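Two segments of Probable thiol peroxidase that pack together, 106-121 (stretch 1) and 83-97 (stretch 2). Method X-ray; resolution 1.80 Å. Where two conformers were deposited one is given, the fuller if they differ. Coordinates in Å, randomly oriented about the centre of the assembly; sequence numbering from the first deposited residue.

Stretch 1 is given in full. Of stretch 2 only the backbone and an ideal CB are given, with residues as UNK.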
# COMPACT_ATOMS: atom_id res chain seq x y z
N PRO A 106 -14.39 7.02 -13.09
CA PRO A 106 -14.00 7.53 -14.39
C PRO A 106 -13.13 8.80 -14.33
O PRO A 106 -13.46 9.75 -13.63
CB PRO A 106 -15.35 7.78 -15.11
CG PRO A 106 -16.38 7.89 -14.00
CD PRO A 106 -15.86 7.03 -12.88
N ASN A 107 -12.03 8.82 -15.08
CA ASN A 107 -11.13 9.97 -15.12
C ASN A 107 -10.46 10.39 -13.84
O ASN A 107 -9.96 11.53 -13.73
CB ASN A 107 -11.88 11.21 -15.63
CG ASN A 107 -11.95 11.24 -17.12
OD1 ASN A 107 -10.95 10.96 -17.77
ND2 ASN A 107 -13.13 11.52 -17.68
N ILE A 108 -10.49 9.53 -12.83
CA ILE A 108 -9.85 9.85 -11.56
C ILE A 108 -8.52 9.19 -11.64
O ILE A 108 -8.41 8.00 -12.00
CB ILE A 108 -10.65 9.31 -10.38
CG1 ILE A 108 -12.01 9.99 -10.32
CG2 ILE A 108 -9.89 9.48 -9.06
CD1 ILE A 108 -13.02 9.34 -9.35
N ALA A 109 -7.47 9.95 -11.34
CA ALA A 109 -6.15 9.38 -11.19
C ALA A 109 -6.08 8.78 -9.81
O ALA A 109 -6.57 9.37 -8.85
CB ALA A 109 -5.10 10.45 -11.35
N LEU A 110 -5.44 7.60 -9.72
CA LEU A 110 -5.21 6.88 -8.47
C LEU A 110 -3.72 6.64 -8.31
O LEU A 110 -3.09 5.89 -9.12
CB LEU A 110 -5.98 5.55 -8.56
CG LEU A 110 -7.49 5.64 -8.70
CD1 LEU A 110 -8.09 4.28 -8.97
CD2 LEU A 110 -8.13 6.21 -7.40
N LEU A 111 -3.13 7.29 -7.32
CA LEU A 111 -1.68 7.29 -7.13
C LEU A 111 -1.35 6.73 -5.77
O LEU A 111 -2.00 7.06 -4.78
CB LEU A 111 -1.12 8.71 -7.22
CG LEU A 111 -1.57 9.51 -8.46
CD1 LEU A 111 -0.78 10.85 -8.48
CD2 LEU A 111 -1.39 8.75 -9.79
N SER A 112 -0.29 5.94 -5.75
CA SER A 112 0.21 5.26 -4.59
C SER A 112 1.52 5.91 -4.15
O SER A 112 2.36 6.33 -4.99
CB SER A 112 0.50 3.82 -4.93
OG SER A 112 1.25 3.21 -3.91
N THR A 113 1.70 5.98 -2.85
CA THR A 113 2.92 6.51 -2.28
C THR A 113 4.00 5.46 -2.11
O THR A 113 5.06 5.73 -1.49
CB THR A 113 2.68 7.16 -0.94
OG1 THR A 113 2.17 6.21 -0.02
CG2 THR A 113 1.64 8.32 -1.07
N LEU A 114 3.80 4.26 -2.65
CA LEU A 114 4.85 3.25 -2.38
C LEU A 114 6.23 3.63 -2.98
O LEU A 114 7.21 3.32 -2.39
CB LEU A 114 4.42 1.81 -2.74
CG LEU A 114 4.86 1.29 -4.06
CD1 LEU A 114 4.49 -0.17 -4.33
CD2 LEU A 114 4.21 2.24 -5.05
N ARG A 115 6.30 4.32 -4.11
CA ARG A 115 7.62 4.56 -4.73
C ARG A 115 8.43 5.54 -3.87
O ARG A 115 9.67 5.52 -3.88
CB ARG A 115 7.49 4.98 -6.21
CG ARG A 115 8.68 5.68 -6.84
CD ARG A 115 9.88 4.80 -6.90
NE ARG A 115 11.09 5.59 -6.74
CZ ARG A 115 11.74 6.20 -7.72
NH1 ARG A 115 11.34 6.09 -8.98
NH2 ARG A 115 12.83 6.90 -7.43
N GLY A 116 7.75 6.35 -3.07
CA GLY A 116 8.46 7.16 -2.10
C GLY A 116 7.51 7.71 -1.06
O GLY A 116 6.77 8.65 -1.32
N ARG A 117 7.57 7.13 0.14
CA ARG A 117 6.64 7.52 1.19
C ARG A 117 6.92 8.94 1.74
O ARG A 117 6.07 9.48 2.42
CB ARG A 117 6.66 6.48 2.30
CG ARG A 117 6.36 5.01 1.84
CD ARG A 117 4.86 4.74 1.48
NE ARG A 117 4.57 3.29 1.53
CZ ARG A 117 3.60 2.64 0.87
NH1 ARG A 117 3.45 1.33 1.05
NH2 ARG A 117 2.75 3.30 0.06
N ASP A 118 8.09 9.54 1.45
CA ASP A 118 8.40 10.94 1.82
C ASP A 118 7.45 12.04 1.21
O ASP A 118 7.44 13.22 1.62
CB ASP A 118 9.81 11.24 1.40
CG ASP A 118 9.88 11.59 -0.04
OD1 ASP A 118 9.45 10.75 -0.88
OD2 ASP A 118 10.33 12.72 -0.33
N PHE A 119 6.62 11.63 0.26
CA PHE A 119 5.46 12.42 -0.12
C PHE A 119 4.70 12.87 1.15
O PHE A 119 4.32 14.02 1.27
CB PHE A 119 4.50 11.55 -0.93
CG PHE A 119 3.17 12.19 -1.13
CD1 PHE A 119 2.99 13.13 -2.15
CD2 PHE A 119 2.12 11.90 -0.31
CE1 PHE A 119 1.79 13.74 -2.31
CE2 PHE A 119 0.94 12.52 -0.46
CZ PHE A 119 0.77 13.46 -1.48
N HIS A 120 4.47 11.94 2.07
CA HIS A 120 3.64 12.26 3.24
C HIS A 120 4.16 13.48 4.03
O HIS A 120 3.41 14.38 4.34
CB HIS A 120 3.54 11.08 4.22
CG HIS A 120 2.97 9.80 3.69
ND1 HIS A 120 3.34 9.22 2.50
CD2 HIS A 120 2.15 8.91 4.29
CE1 HIS A 120 2.67 8.08 2.34
NE2 HIS A 120 1.97 7.87 3.44
N LYS A 121 5.44 13.53 4.35
CA LYS A 121 5.89 14.65 5.12
C LYS A 121 5.84 15.92 4.28
O LYS A 121 5.45 16.98 4.77
CB LYS A 121 7.28 14.39 5.67
CG LYS A 121 7.74 15.47 6.63
CD LYS A 121 8.71 14.88 7.70
CE LYS A 121 9.11 15.96 8.70
NZ LYS A 121 10.23 15.51 9.59
N UNK A 83 -11.89 20.04 -13.72
CA UNK A 83 -11.04 19.91 -12.59
C UNK A 83 -10.63 18.43 -12.51
O UNK A 83 -11.53 17.54 -12.36
CB UNK A 83 -11.73 20.40 -11.32
N UNK A 84 -9.35 18.18 -12.61
CA UNK A 84 -8.80 16.82 -12.59
C UNK A 84 -8.69 16.32 -11.14
O UNK A 84 -7.91 16.89 -10.34
CB UNK A 84 -7.43 16.78 -13.28
N UNK A 85 -9.41 15.26 -10.84
CA UNK A 85 -9.40 14.65 -9.51
C UNK A 85 -8.23 13.67 -9.45
O UNK A 85 -8.13 12.72 -10.30
CB UNK A 85 -10.73 13.95 -9.21
N UNK A 86 -7.32 13.94 -8.52
CA UNK A 86 -6.11 13.13 -8.27
C UNK A 86 -6.18 12.59 -6.81
O UNK A 86 -6.10 13.36 -5.84
CB UNK A 86 -4.84 13.96 -8.49
N UNK A 87 -6.39 11.28 -6.68
CA UNK A 87 -6.50 10.62 -5.39
C UNK A 87 -5.15 9.99 -5.08
O UNK A 87 -4.58 9.28 -5.92
CB UNK A 87 -7.62 9.58 -5.38
N UNK A 88 -4.63 10.24 -3.87
CA UNK A 88 -3.35 9.74 -3.44
C UNK A 88 -3.55 8.97 -2.14
O UNK A 88 -4.21 9.48 -1.20
CB UNK A 88 -2.34 10.88 -3.27
N UNK A 89 -3.00 7.75 -2.09
CA UNK A 89 -3.06 6.97 -0.88
C UNK A 89 -1.86 6.06 -0.71
O UNK A 89 -1.02 5.93 -1.60
CB UNK A 89 -4.35 6.14 -0.86
N UNK A 90 -1.83 5.37 0.41
CA UNK A 90 -0.81 4.39 0.72
C UNK A 90 -1.06 3.02 0.11
O UNK A 90 -0.21 2.13 0.21
CB UNK A 90 -0.69 4.25 2.24
N UNK A 91 -2.22 2.86 -0.51
CA UNK A 91 -2.55 1.60 -1.14
C UNK A 91 -1.54 1.23 -2.21
O UNK A 91 -0.93 2.11 -2.84
CB UNK A 91 -3.96 1.66 -1.74
N UNK A 92 -1.39 -0.07 -2.44
CA UNK A 92 -0.53 -0.54 -3.52
C UNK A 92 -1.16 -0.15 -4.88
O UNK A 92 -2.40 -0.08 -5.00
CB UNK A 92 -0.32 -2.05 -3.42
N UNK A 93 -0.32 0.01 -5.92
CA UNK A 93 -0.90 0.13 -7.24
C UNK A 93 -1.88 -1.00 -7.58
O UNK A 93 -2.92 -0.75 -8.20
CB UNK A 93 0.22 0.17 -8.28
N UNK A 94 -1.55 -2.22 -7.21
CA UNK A 94 -2.44 -3.37 -7.50
C UNK A 94 -3.85 -3.18 -6.89
O UNK A 94 -4.87 -3.52 -7.53
CB UNK A 94 -1.82 -4.66 -6.96
N UNK A 95 -3.89 -2.75 -5.63
CA UNK A 95 -5.18 -2.48 -4.98
C UNK A 95 -5.93 -1.29 -5.59
O UNK A 95 -7.14 -1.33 -5.68
CB UNK A 95 -4.96 -2.22 -3.49
N UNK A 96 -5.20 -0.26 -6.02
CA UNK A 96 -5.82 0.90 -6.70
C UNK A 96 -6.45 0.41 -8.04
O UNK A 96 -7.57 0.78 -8.38
CB UNK A 96 -4.79 2.00 -6.95
N UNK A 97 -5.73 -0.44 -8.77
CA UNK A 97 -6.25 -1.01 -10.00
C UNK A 97 -7.50 -1.84 -9.77
O UNK A 97 -8.49 -1.75 -10.54
CB UNK A 97 -5.18 -1.87 -10.67

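At position 83 the ideal CB has nothing of stretch 1 within 5.5 Å, so the contact sets no demand; the residue is L83. Position 84 begins a strand, and its CB is equally free, but N107 O lies within reach of a long side chain ending in a donor. K84 is such a residue: NZ donates to N107 O at 2.7 Å.

From here the backbone runs parallel to strand 109-112, and backbone hydrogen bonds, such as N of 87 to A109 O (2.9 Å) and L111 N to O of 87 (2.8 Å), fix the register whatever the side chains. At 85 the ideal CB is 4.3 Å from I108 CG1, which favours an aliphatic residue. L85 places CD2 3.8 Å from I108 CG1.

Position 86 pairs with A109, whose small CB leaves room, and L111 CD1 is 5.1 Å from the ideal CB of 86; leucine, isoleucine or valine would suit. I86 brings CG2 to 3.6 Å from L111 CD1. Position 87 points to the other face, its ideal CB close to both L110 CD2 (4.0 Å) and I108 CG2 (4.3 Å), where a compact apolar group fits. V87 sets CG2 3.6 Å from I108 CG2.

Position 88 returns to the face of L111, with F119 CZ 4.4 Å from the ideal CB of 88 and T113 CG2 also close, so a branched or long aliphatic chain is expected. I88 lays CG2 over the face of the F119 ring, 4.1 Å from its centroid, while CD1 of I88 lies 3.6 Å from F119 CZ.

L111 O lies 4.7 Å from the ideal CB of 89, with no apolar pocket, so small or polar residues are possible. T89 turns to its own stretch, OG1 donating to a side chain at 91.

After the strand, at 90 CA-to-CB points sideways, with T113 OG1 4.1 Å, R117 NH2 4.2 Å and H120 NE2 4.6 Å from the ideal CB. Polar groups might be guessed, although a small aliphatic one can also pack there. V90 sets CG2 over one face of the R117 guanidinium, 3.2 Å from R117 NH2.

Positions 91 and 92 point away. At 91 nothing of stretch 1 lies near the ideal CB, so many residues would do, polar ones included. In D91, OD2 accepts from T89 OG1 at 2.7 Å, and the backbone D91 O accepts from S112 OG at 2.7 Å. Position 92 precedes a helix, where serine, threonine, aspartate or asparagine commonly caps; S92 OG accepts from the backbone N of 95 (3.0 Å).

The first helical turn, with phi of -53° at 93, tolerates proline, and P93 CD packs 3.7 Å from L114 CD1. Positions 94, 95 and 97 make no contact and are S94, S95 and A97. Position 96 points toward L110 CB, 4.1 Å from the ideal CB of 96, and calls for a sizeable apolar chain; L96 extends CD1 to 3.7 Å from S112 CB.

Stretch 2 83-97: LKLIVITVDSPSSLA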
# COMPACT_ATOMS: atom_id res chain seq x y z
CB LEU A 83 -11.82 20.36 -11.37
CG LEU A 83 -11.15 21.16 -10.26
CD1 LEU A 83 -10.63 22.47 -10.78
CD2 LEU A 83 -12.13 21.39 -9.12
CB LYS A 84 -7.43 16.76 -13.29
CG LYS A 84 -6.72 15.45 -13.25
CD LYS A 84 -7.49 14.36 -14.03
CE LYS A 84 -6.82 12.98 -14.03
NZ LYS A 84 -7.59 12.08 -14.94
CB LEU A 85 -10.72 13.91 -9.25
CG LEU A 85 -10.82 13.24 -7.86
CD1 LEU A 85 -10.48 14.24 -6.73
CD2 LEU A 85 -12.13 12.62 -7.63
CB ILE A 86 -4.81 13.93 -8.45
CG1 ILE A 86 -4.73 14.51 -9.88
CG2 ILE A 86 -3.61 13.04 -8.18
CD1 ILE A 86 -3.60 15.55 -10.07
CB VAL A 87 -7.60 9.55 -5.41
CG1 VAL A 87 -7.59 8.69 -4.12
CG2 VAL A 87 -8.98 10.19 -5.62
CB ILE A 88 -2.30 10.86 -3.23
CG1 ILE A 88 -2.15 11.67 -4.54
CG2 ILE A 88 -0.92 10.26 -2.75
CD1 ILE A 88 -1.29 12.93 -4.44
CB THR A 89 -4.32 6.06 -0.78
OG1 THR A 89 -4.13 4.91 -1.59
CG2 THR A 89 -5.65 6.72 -1.25
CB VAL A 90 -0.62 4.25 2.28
CG1 VAL A 90 -1.63 3.29 2.91
CG2 VAL A 90 0.80 3.82 2.58
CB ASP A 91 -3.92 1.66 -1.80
CG ASP A 91 -5.01 1.91 -0.83
OD1 ASP A 91 -5.08 1.17 0.19
OD2 ASP A 91 -5.84 2.83 -1.09
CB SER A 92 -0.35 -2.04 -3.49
OG SER A 92 -1.60 -2.68 -3.70
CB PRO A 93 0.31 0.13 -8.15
CG PRO A 93 1.42 0.71 -7.33
CD PRO A 93 1.14 0.20 -5.92
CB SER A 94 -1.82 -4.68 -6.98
OG SER A 94 -0.44 -4.75 -7.43
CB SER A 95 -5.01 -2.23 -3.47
OG SER A 95 -4.43 -3.36 -2.88
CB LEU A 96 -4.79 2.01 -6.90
CG LEU A 96 -4.29 2.69 -5.62
CD1 LEU A 96 -3.10 3.68 -5.91
CD2 LEU A 96 -5.44 3.38 -4.91
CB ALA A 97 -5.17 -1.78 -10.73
O HOH W 1 -11.21 13.85 -12.74
O HOH W 2 1.65 0.42 -1.05
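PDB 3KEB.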